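Local atomic coordinates of Rbstp0775 protein (PDB entry 1RZ3), a protein that is of unknown function but, as a member of the phosphoribulokinase/uridine kinase family, probably binds ATP and acts as a P-loop kinase. Residues D145-D151 and A193-D198; G21-L25 and Q96-H101; D59-R65 and F107-D113. One frame throughout, in Å; residues are numbered along the deposited sequence.

Contact 1 of 3, residues D145-D151 and A193-D198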
loop_
_atom_site.group_PDB
_atom_site.type_symbol
_atom_site.label_atom_id
_atom_site.label_comp_id
_atom_site.label_asym_id
_atom_site.label_seq_id
_atom_site.Cartn_x
_atom_site.Cartn_y
_atom_site.Cartn_z
ATOM N N ASP A 145 0.814 4.797 11.067
ATOM C CA ASP A 145 0.577 5.949 11.932
ATOM C C ASP A 145 -0.425 6.874 11.268
ATOM O O ASP A 145 -1.135 7.622 11.931
ATOM C CB ASP A 145 1.866 6.737 12.164
ATOM C CG ASP A 145 2.859 5.982 13.004
ATOM O OD1 ASP A 145 2.528 5.687 14.172
ATOM O OD2 ASP A 145 3.958 5.680 12.495
ATOM N N PHE A 146 -0.482 6.809 9.945
ATOM C CA PHE A 146 -1.355 7.692 9.188
ATOM C C PHE A 146 -1.720 7.014 7.880
ATOM O O PHE A 146 -0.846 6.507 7.178
ATOM C CB PHE A 146 -0.593 8.990 8.912
ATOM C CG PHE A 146 -1.349 9.988 8.079
ATOM C CD1 PHE A 146 -2.337 10.789 8.651
ATOM C CD2 PHE A 146 -1.049 10.155 6.734
ATOM C CE1 PHE A 146 -3.009 11.741 7.894
ATOM C CE2 PHE A 146 -1.717 11.106 5.965
ATOM C CZ PHE A 146 -2.700 11.903 6.549
ATOM N N VAL A 147 -3.008 6.998 7.557
ATOM C CA VAL A 147 -3.454 6.379 6.316
ATOM C C VAL A 147 -4.340 7.330 5.533
ATOM O O VAL A 147 -5.266 7.935 6.086
ATOM C CB VAL A 147 -4.257 5.082 6.568
ATOM C CG1 VAL A 147 -4.791 4.533 5.238
ATOM C CG2 VAL A 147 -3.370 4.037 7.244
ATOM N N VAL A 148 -4.030 7.471 4.250
ATOM C CA VAL A 148 -4.816 8.305 3.349
ATOM C C VAL A 148 -5.549 7.327 2.446
ATOM O O VAL A 148 -4.932 6.414 1.902
ATOM C CB VAL A 148 -3.938 9.175 2.427
ATOM C CG1 VAL A 148 -4.830 10.053 1.545
ATOM C CG2 VAL A 148 -2.993 10.017 3.235
ATOM N N TYR A 149 -6.860 7.486 2.300
ATOM C CA TYR A 149 -7.592 6.603 1.402
ATOM C C TYR A 149 -7.877 7.430 0.158
ATOM O O TYR A 149 -8.454 8.513 0.246
ATOM C CB TYR A 149 -8.914 6.129 2.012
ATOM C CG TYR A 149 -9.679 5.210 1.077
ATOM C CD1 TYR A 149 -9.419 3.843 1.047
ATOM C CD2 TYR A 149 -10.626 5.721 0.187
ATOM C CE1 TYR A 149 -10.086 3.000 0.151
ATOM C CE2 TYR A 149 -11.299 4.891 -0.713
ATOM C CZ TYR A 149 -11.023 3.532 -0.724
ATOM O OH TYR A 149 -11.688 2.703 -1.600
ATOM N N LEU A 150 -7.453 6.921 -0.992
ATOM C CA LEU A 150 -7.646 7.606 -2.265
ATOM C C LEU A 150 -8.989 7.182 -2.837
ATOM O O LEU A 150 -9.111 6.095 -3.392
ATOM C CB LEU A 150 -6.525 7.212 -3.229
ATOM C CG LEU A 150 -5.969 8.307 -4.135
ATOM C CD1 LEU A 150 -5.446 9.435 -3.258
ATOM C CD2 LEU A 150 -4.856 7.754 -5.014
ATOM N N ASP A 151 -9.996 8.038 -2.702
ATOM C CA ASP A 151 -11.330 7.716 -3.193
ATOM C C ASP A 151 -11.544 8.170 -4.635
ATOM O O ASP A 151 -11.457 9.358 -4.946
ATOM C CB ASP A 151 -12.379 8.340 -2.272
ATOM C CG ASP A 151 -13.776 7.826 -2.547
ATOM O OD1 ASP A 151 -13.901 6.687 -3.045
ATOM O OD2 ASP A 151 -14.746 8.554 -2.251
ATOM N N ALA A 193 -9.885 5.520 7.403
ATOM C CA ALA A 193 -8.814 6.415 6.981
ATOM C C ALA A 193 -8.673 7.685 7.815
ATOM O O ALA A 193 -9.657 8.251 8.292
ATOM C CB ALA A 193 -8.995 6.781 5.493
ATOM N N ASP A 194 -7.435 8.135 7.988
ATOM C CA ASP A 194 -7.188 9.358 8.734
ATOM C C ASP A 194 -7.581 10.545 7.862
ATOM O O ASP A 194 -8.099 11.551 8.350
ATOM C CB ASP A 194 -5.718 9.412 9.144
ATOM C CG ASP A 194 -5.363 8.288 10.091
ATOM O OD1 ASP A 194 -5.933 8.272 11.204
ATOM O OD2 ASP A 194 -4.552 7.410 9.724
ATOM N N VAL A 195 -7.353 10.404 6.562
ATOM C CA VAL A 195 -7.704 11.433 5.592
ATOM C C VAL A 195 -8.197 10.733 4.329
ATOM O O VAL A 195 -7.680 9.678 3.949
ATOM C CB VAL A 195 -6.491 12.325 5.215
ATOM C CG1 VAL A 195 -6.824 13.177 3.982
ATOM C CG2 VAL A 195 -6.132 13.241 6.380
ATOM N N VAL A 196 -9.213 11.311 3.699
ATOM C CA VAL A 196 -9.755 10.760 2.467
ATOM C C VAL A 196 -9.459 11.768 1.367
ATOM O O VAL A 196 -9.947 12.899 1.402
ATOM C CB VAL A 196 -11.277 10.540 2.552
ATOM C CG1 VAL A 196 -11.813 10.081 1.188
ATOM C CG2 VAL A 196 -11.589 9.503 3.618
ATOM N N PHE A 197 -8.633 11.351 0.415
ATOM C CA PHE A 197 -8.241 12.182 -0.715
ATOM C C PHE A 197 -9.292 11.896 -1.783
ATOM O O PHE A 197 -9.264 10.844 -2.424
ATOM C CB PHE A 197 -6.853 11.754 -1.207
ATOM C CG PHE A 197 -6.127 12.804 -2.005
ATOM C CD1 PHE A 197 -5.577 13.917 -1.377
ATOM C CD2 PHE A 197 -5.969 12.666 -3.382
ATOM C CE1 PHE A 197 -4.874 14.880 -2.110
ATOM C CE2 PHE A 197 -5.270 13.623 -4.126
ATOM C CZ PHE A 197 -4.721 14.731 -3.485
ATOM N N ASP A 198 -10.227 12.825 -1.956
ATOM C CA ASP A 198 -11.299 12.648 -2.929
ATOM C C ASP A 198 -10.967 13.240 -4.297
ATOM O O ASP A 198 -10.901 12.457 -5.270
ATOM C CB ASP A 198 -12.590 13.271 -2.391
ATOM C CG ASP A 198 -13.809 12.870 -3.199
ATOM O OD1 ASP A 198 -13.857 13.195 -4.404
ATOM O OD2 ASP A 198 -14.714 12.224 -2.627
#
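Val147 and Asp194 meet where two parallel strands begin to pair. Val147 N donates to Asp194 OD2 over 2.7 Å, using the anti lone pair of that oxygen. The carboxylate here takes the place of a backbone acceptor. It is held there by the first torsion of Asp194, which sets CG beside its own backbone N (chi1 -64°). Val147 O in turn accepts from two successive amides, Asp194 N and Val195 N; the second bond is the longer. Regular parallel pairing follows. Tyr149 N donates to Val195 O, and Phe197 N reaches Tyr149 O at 2.8 Å. Asp151 N closes the ladder on Phe197 O.

The side chains pack on both faces of this pair. On one face Leu150 CD1 lies 3.3 Å from Phe197 CD2, a tight contact, with the two side chains alongside each other. Val148 CG1 touches Phe197 CB on the same face. Farther back, the end of the Phe146 ring, CZ, meets Val195 CG2 at 3.7 Å. On the other face Tyr149 CB rests on Ala193 CB at 3.5 Å, just after helix 189-192 ends. At the far end the carboxylates of Asp151 and Asp198 come close, OD2 to OD2 3.7 Å, with their planes almost perpendicular. These like charges probably repel unless one is protonated or screened.

Strand 195-197 is the outermost strand of the five-stranded parallel sheet within this chain, and 146-150 separates it from strand 23-29. Helix 3-15 covers the face of Val148 and Phe197 through Leu10, Leu3 and Arg6. Helix 189-192 touches the other face, where Ile190 meets both Tyr149 and Val196.

Contact 2 of 3, residues G21-L25 and Q96-H101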
loop_
_atom_site.group_PDB
_atom_site.type_symbol
_atom_site.label_atom_id
_atom_site.label_comp_id
_atom_site.label_asym_id
_atom_site.label_seq_id
_atom_site.Cartn_x
_atom_site.Cartn_y
_atom_site.Cartn_z
ATOM N N GLY A 21 9.893 8.815 16.351
ATOM C CA GLY A 21 10.684 7.834 15.635
ATOM C C GLY A 21 10.217 7.872 14.192
ATOM O O GLY A 21 9.774 8.918 13.721
ATOM N N ARG A 22 10.300 6.750 13.488
ATOM C CA ARG A 22 9.875 6.708 12.095
ATOM C C ARG A 22 8.361 6.857 12.016
ATOM O O ARG A 22 7.631 6.308 12.845
ATOM C CB ARG A 22 10.267 5.376 11.448
ATOM C CG ARG A 22 11.753 5.111 11.360
ATOM C CD ARG A 22 12.010 3.711 10.839
ATOM N NE ARG A 22 13.433 3.387 10.807
ATOM C CZ ARG A 22 13.911 2.149 10.739
ATOM N NH1 ARG A 22 13.075 1.120 10.695
ATOM N NH2 ARG A 22 15.221 1.935 10.733
ATOM N N LEU A 23 7.895 7.607 11.029
ATOM C CA LEU A 23 6.463 7.787 10.829
ATOM C C LEU A 23 6.072 6.883 9.660
ATOM O O LEU A 23 6.620 7.005 8.565
ATOM C CB LEU A 23 6.152 9.247 10.497
ATOM C CG LEU A 23 4.673 9.628 10.371
ATOM C CD1 LEU A 23 3.960 9.389 11.701
ATOM C CD2 LEU A 23 4.563 11.086 9.968
ATOM N N VAL A 24 5.142 5.963 9.896
ATOM C CA VAL A 24 4.698 5.048 8.851
ATOM C C VAL A 24 3.388 5.534 8.227
ATOM O O VAL A 24 2.362 5.624 8.901
ATOM C CB VAL A 24 4.531 3.619 9.418
ATOM C CG1 VAL A 24 4.087 2.664 8.327
ATOM C CG2 VAL A 24 5.855 3.157 10.028
ATOM N N LEU A 25 3.445 5.844 6.936
ATOM C CA LEU A 25 2.297 6.361 6.198
ATOM C C LEU A 25 1.763 5.321 5.229
ATOM O O LEU A 25 2.516 4.519 4.684
ATOM C CB LEU A 25 2.705 7.593 5.394
ATOM C CG LEU A 25 3.615 8.610 6.081
ATOM C CD1 LEU A 25 4.187 9.573 5.038
ATOM C CD2 LEU A 25 2.830 9.357 7.147
ATOM N N GLN A 96 8.307 -5.000 11.132
ATOM C CA GLN A 96 9.692 -4.529 11.090
ATOM C C GLN A 96 9.892 -3.054 10.732
ATOM O O GLN A 96 10.999 -2.529 10.862
ATOM C CB GLN A 96 10.478 -5.369 10.078
ATOM C CG GLN A 96 10.345 -6.866 10.270
ATOM C CD GLN A 96 10.910 -7.324 11.592
ATOM O OE1 GLN A 96 12.081 -7.085 11.892
ATOM N NE2 GLN A 96 10.084 -7.984 12.396
ATOM N N LEU A 97 8.837 -2.386 10.282
ATOM C CA LEU A 97 8.959 -0.988 9.867
ATOM C C LEU A 97 9.516 -0.011 10.897
ATOM O O LEU A 97 10.278 0.894 10.553
ATOM C CB LEU A 97 7.607 -0.474 9.366
ATOM C CG LEU A 97 7.029 -1.212 8.155
ATOM C CD1 LEU A 97 5.685 -0.608 7.792
ATOM C CD2 LEU A 97 7.986 -1.130 6.981
ATOM N N LYS A 98 9.153 -0.189 12.161
ATOM C CA LYS A 98 9.612 0.729 13.191
ATOM C C LYS A 98 11.067 0.639 13.631
ATOM O O LYS A 98 11.675 1.666 13.939
ATOM C CB LYS A 98 8.719 0.618 14.432
ATOM C CG LYS A 98 7.475 1.489 14.386
ATOM C CD LYS A 98 7.849 2.967 14.383
ATOM C CE LYS A 98 6.623 3.857 14.490
ATOM N NZ LYS A 98 5.680 3.655 13.370
ATOM N N ALA A 99 11.643 -0.557 13.655
ATOM C CA ALA A 99 13.015 -0.664 14.139
ATOM C C ALA A 99 14.069 -1.343 13.276
ATOM O O ALA A 99 15.258 -1.176 13.536
ATOM C CB ALA A 99 13.008 -1.312 15.524
ATOM N N SER A 100 13.668 -2.105 12.263
ATOM C CA SER A 100 14.656 -2.789 11.432
ATOM C C SER A 100 15.545 -1.843 10.636
ATOM O O SER A 100 15.101 -0.796 10.165
ATOM C CB SER A 100 13.974 -3.773 10.479
ATOM O OG SER A 100 13.466 -4.891 11.194
ATOM N N HIS A 101 16.810 -2.223 10.481
ATOM C CA HIS A 101 17.762 -1.405 9.739
ATOM C C HIS A 101 17.545 -1.563 8.234
ATOM O O HIS A 101 17.614 -0.601 7.468
ATOM C CB HIS A 101 19.190 -1.824 10.090
ATOM C CG HIS A 101 20.242 -0.987 9.434
ATOM N ND1 HIS A 101 20.526 0.302 9.835
ATOM C CD2 HIS A 101 21.083 -1.255 8.407
ATOM C CE1 HIS A 101 21.500 0.787 9.085
ATOM N NE2 HIS A 101 21.856 -0.136 8.212
HETATM O O HOH W 1 11.058 4.237 14.734
#
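Arg22 reaches across to the turn 96-101 and binds its backbone carbonyls with the end of its guanidinium group. Arg22 NH1 donates to Leu97 O over 2.8 Å, with the acceptor in the guanidinium plane but the donor well above the carbonyl plane. Arg22 NH1 and NH2 together grip Ser100 O end-on, each at 2.8 Å; both of these bonds are bent, with angles at hydrogen near 140°. The arginine chain is extended from CG to NE, which carries the group out to the turn. Lys98 O lies over one face of the guanidinium. Ser123 O, outside the two segments, also accepts from NH2.

A water adds a second polar link. It accepts from Arg22 N at 2.9 Å and donates to Lys98 O at 2.8 Å. Within the turn, Ser100 N bonds to Gln96 O.

The Lys98 chain, bent at chi2 and chi4 (-65° and -60°), brings CE to 3.1 Å from Arg22 O, and NZ passes Val24 CG2. The amine makes a salt bridge with Asp145, whose OD2 also accepts from Val24 N.

The apolar part is small. Val24 CG1 meets Leu97 CD1 at 3.7 Å, the two side chains crossing at about a right angle.

Most of the polar bonding therefore joins one cationic side chain to main-chain oxygens, fixing the turn between helix 86-94 and strand 102-109 against the start of strand 23-29. The positive charge of Arg22 is probably balanced in part by carbonyl dipoles, and that of Lys98 by the carboxylate of Asp145, outside the two segments.

Contact 3 of 3, residues D59-R65 and F107-D113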
loop_
_atom_site.group_PDB
_atom_site.type_symbol
_atom_site.label_atom_id
_atom_site.label_comp_id
_atom_site.label_asym_id
_atom_site.label_seq_id
_atom_site.Cartn_x
_atom_site.Cartn_y
_atom_site.Cartn_z
ATOM N N ASP A 59 2.198 -3.933 -4.784
ATOM C CA ASP A 59 2.085 -4.786 -5.968
ATOM C C ASP A 59 3.408 -5.502 -6.244
ATOM O O ASP A 59 3.447 -6.468 -7.005
ATOM C CB ASP A 59 1.669 -3.980 -7.199
ATOM C CG ASP A 59 0.231 -3.510 -7.126
ATOM O OD1 ASP A 59 -0.629 -4.296 -6.666
ATOM O OD2 ASP A 59 -0.045 -2.361 -7.534
ATOM N N ASP A 60 4.489 -5.020 -5.633
ATOM C CA ASP A 60 5.802 -5.650 -5.797
ATOM C C ASP A 60 5.861 -6.929 -4.968
ATOM O O ASP A 60 6.688 -7.809 -5.222
ATOM C CB ASP A 60 6.941 -4.760 -5.266
ATOM C CG ASP A 60 7.225 -3.549 -6.136
ATOM O OD1 ASP A 60 7.016 -3.622 -7.361
ATOM O OD2 ASP A 60 7.688 -2.527 -5.583
ATOM N N HIS A 61 4.983 -7.040 -3.977
ATOM C CA HIS A 61 5.060 -8.183 -3.076
ATOM C C HIS A 61 3.944 -9.213 -3.104
ATOM O O HIS A 61 3.544 -9.737 -2.062
ATOM C CB HIS A 61 5.257 -7.652 -1.657
ATOM C CG HIS A 61 6.334 -6.618 -1.560
ATOM N ND1 HIS A 61 7.659 -6.902 -1.814
ATOM C CD2 HIS A 61 6.277 -5.289 -1.308
ATOM C CE1 HIS A 61 8.371 -5.791 -1.725
ATOM N NE2 HIS A 61 7.556 -4.798 -1.420
ATOM N N ILE A 62 3.456 -9.511 -4.300
ATOM C CA ILE A 62 2.403 -10.501 -4.464
ATOM C C ILE A 62 3.029 -11.854 -4.798
ATOM O O ILE A 62 4.223 -11.939 -5.121
ATOM C CB ILE A 62 1.433 -10.100 -5.589
ATOM C CG1 ILE A 62 2.192 -9.950 -6.911
ATOM C CG2 ILE A 62 0.730 -8.801 -5.224
ATOM C CD1 ILE A 62 1.300 -9.718 -8.102
ATOM N N VAL A 63 2.222 -12.907 -4.710
ATOM C CA VAL A 63 2.679 -14.258 -5.002
ATOM C C VAL A 63 2.632 -14.561 -6.498
ATOM O O VAL A 63 2.078 -13.794 -7.279
ATOM C CB VAL A 63 1.820 -15.299 -4.258
ATOM C CG1 VAL A 63 1.908 -15.060 -2.757
ATOM C CG2 VAL A 63 0.368 -15.210 -4.726
ATOM N N GLU A 64 3.222 -15.689 -6.885
ATOM C CA GLU A 64 3.261 -16.118 -8.282
ATOM C C GLU A 64 1.850 -16.405 -8.810
ATOM O O GLU A 64 0.938 -16.687 -8.033
ATOM C CB GLU A 64 4.116 -17.382 -8.402
ATOM C CG GLU A 64 3.627 -18.507 -7.507
ATOM C CD GLU A 64 4.605 -19.659 -7.408
ATOM O OE1 GLU A 64 4.868 -20.313 -8.439
ATOM O OE2 GLU A 64 5.107 -19.908 -6.291
ATOM N N ARG A 65 1.687 -16.341 -10.129
ATOM C CA ARG A 65 0.390 -16.589 -10.763
ATOM C C ARG A 65 -0.235 -17.903 -10.300
ATOM O O ARG A 65 -1.419 -17.959 -9.970
ATOM C CB ARG A 65 0.539 -16.628 -12.288
ATOM C CG ARG A 65 0.963 -15.316 -12.922
ATOM C CD ARG A 65 1.237 -15.490 -14.412
ATOM N NE ARG A 65 1.796 -14.279 -15.007
ATOM C CZ ARG A 65 2.271 -14.197 -16.246
ATOM N NH1 ARG A 65 2.260 -15.261 -17.041
ATOM N NH2 ARG A 65 2.761 -13.048 -16.695
ATOM N N PHE A 107 10.895 -9.583 -4.583
ATOM C CA PHE A 107 10.190 -8.620 -5.414
ATOM C C PHE A 107 9.648 -9.333 -6.646
ATOM O O PHE A 107 10.394 -9.993 -7.368
ATOM C CB PHE A 107 11.130 -7.479 -5.808
ATOM C CG PHE A 107 11.270 -6.421 -4.740
ATOM C CD1 PHE A 107 10.548 -5.236 -4.822
ATOM C CD2 PHE A 107 12.101 -6.624 -3.644
ATOM C CE1 PHE A 107 10.649 -4.259 -3.827
ATOM C CE2 PHE A 107 12.212 -5.659 -2.643
ATOM C CZ PHE A 107 11.481 -4.470 -2.737
ATOM N N TYR A 108 8.346 -9.203 -6.874
ATOM C CA TYR A 108 7.695 -9.863 -7.997
ATOM C C TYR A 108 7.850 -9.171 -9.347
ATOM O O TYR A 108 7.623 -7.966 -9.477
ATOM C CB TYR A 108 6.205 -10.031 -7.704
ATOM C CG TYR A 108 5.466 -10.837 -8.743
ATOM C CD1 TYR A 108 5.745 -12.189 -8.926
ATOM C CD2 TYR A 108 4.472 -10.254 -9.528
ATOM C CE1 TYR A 108 5.049 -12.947 -9.862
ATOM C CE2 TYR A 108 3.767 -11.003 -10.474
ATOM C CZ TYR A 108 4.063 -12.348 -10.631
ATOM O OH TYR A 108 3.367 -13.105 -11.544
ATOM N N ASP A 109 8.233 -9.954 -10.352
ATOM C CA ASP A 109 8.384 -9.455 -11.712
ATOM C C ASP A 109 7.154 -9.963 -12.456
ATOM O O ASP A 109 7.048 -11.152 -12.756
ATOM C CB ASP A 109 9.649 -10.015 -12.366
ATOM C CG ASP A 109 9.960 -9.348 -13.696
ATOM O OD1 ASP A 109 9.066 -9.306 -14.568
ATOM O OD2 ASP A 109 11.099 -8.864 -13.870
ATOM N N HIS A 110 6.225 -9.053 -12.729
ATOM C CA HIS A 110 4.973 -9.373 -13.410
ATOM C C HIS A 110 5.147 -10.001 -14.794
ATOM O O HIS A 110 4.376 -10.881 -15.184
ATOM C CB HIS A 110 4.122 -8.105 -13.519
ATOM C CG HIS A 110 3.848 -7.449 -12.200
ATOM N ND1 HIS A 110 2.982 -7.980 -11.268
ATOM C CD2 HIS A 110 4.355 -6.324 -11.641
ATOM C CE1 HIS A 110 2.967 -7.211 -10.193
ATOM N NE2 HIS A 110 3.793 -6.200 -10.393
ATOM N N GLU A 111 6.157 -9.554 -15.532
ATOM C CA GLU A 111 6.412 -10.073 -16.873
ATOM C C GLU A 111 6.897 -11.520 -16.882
ATOM O O GLU A 111 6.381 -12.348 -17.631
ATOM C CB GLU A 111 7.439 -9.196 -17.593
ATOM C CG GLU A 111 7.009 -7.749 -17.768
ATOM C CD GLU A 111 8.060 -6.911 -18.475
ATOM O OE1 GLU A 111 9.189 -6.804 -17.948
ATOM O OE2 GLU A 111 7.758 -6.359 -19.558
ATOM N N THR A 112 7.886 -11.823 -16.049
ATOM C CA THR A 112 8.450 -13.168 -15.986
ATOM C C THR A 112 7.802 -14.070 -14.941
ATOM O O THR A 112 8.154 -15.242 -14.829
ATOM C CB THR A 112 9.959 -13.115 -15.687
ATOM O OG1 THR A 112 10.167 -12.529 -14.394
ATOM C CG2 THR A 112 10.683 -12.282 -16.737
ATOM N N ASP A 113 6.858 -13.526 -14.180
ATOM C CA ASP A 113 6.179 -14.286 -13.135
ATOM C C ASP A 113 7.193 -14.990 -12.232
ATOM O O ASP A 113 7.057 -16.169 -11.917
ATOM C CB ASP A 113 5.211 -15.303 -13.757
ATOM C CG ASP A 113 4.475 -16.130 -12.711
ATOM O OD1 ASP A 113 3.985 -15.552 -11.716
ATOM O OD2 ASP A 113 4.380 -17.364 -12.889
HETATM O O HOH W 2 8.870 -5.761 -8.226
HETATM O O HOH W 3 4.931 -3.355 -8.935
HETATM O O HOH W 4 1.630 -11.826 -14.124
#
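Asp113 OD1 is gripped by two donors. Arg65 N donates to Asp113 OD1 from the syn side at 2.9 Å in a nearly straight bond, 175° at the hydrogen. Tyr108 OH donates to Asp113 OD1 from the anti side over a short 2.5 Å. Asp113 CB lies over one face of the Arg65 guanidinium. Asp113 OD1 lies well out of that plane, so charge is near but no N-H of the group points at it. Arg65 NH2 bonds to His110 O almost in line with the C=O, but the bond is bent and the oxygen tilted from the guanidinium plane.

Tyr108 also holds the loop by its backbone: its N donates to Asp60 O at 2.7 Å. Its CG is anti to the backbone N (chi1 -174°), which lays the ring along residues 62-65. Ile62 CG1 and CD1 both touch Tyr108 CD2, and Val63 O lies over one ring face. Arg68 NH2, outside the segments, also bonds to Tyr108 OH. A phenylalanine in its place would probably keep the contact with Ile62 but leave Asp113 OD1 with one donor fewer and Arg68 NH2 without its hydroxyl partner.

Segment 107-113 ends one strand of the antiparallel pair 102-109 and 114-121 and forms the turn between them. An Asx motif shapes this turn: Asp109 OD1 accepts from Thr112 N at 3.1 Å.

His61 and Phe107 form an edge-to-face pair, centroids 4.7 Å apart and planes at 64°. Asp60 CB touches Phe107 CD1 and lies over the face of the His61 ring, and a water links Asp60 OD1 to Tyr108 O.

Overall arrangement
Contacts 1 and 2 are joined directly, although their centres are 19 Å apart. Strands 146-150 and 23-29 are neighbours in the parallel sheet, and Asp145 N lies 2.8 Å from Val24 O across the junction, a probable hydrogen bond. Contact 3 touches neither: its nearest atoms are about 9 Å from contact 2 and about 11 Å from contact 1, and it lies across the chain's centre from contact 1. Strand 102-109 still ties contacts 2 and 3, running from the turn 96-101 to segment 107-113. A probable P-loop follows strand 23-29; Leu150 touches it and Asp59 lies near it. The side chain of His101 is about 8 Å from a calcium ion.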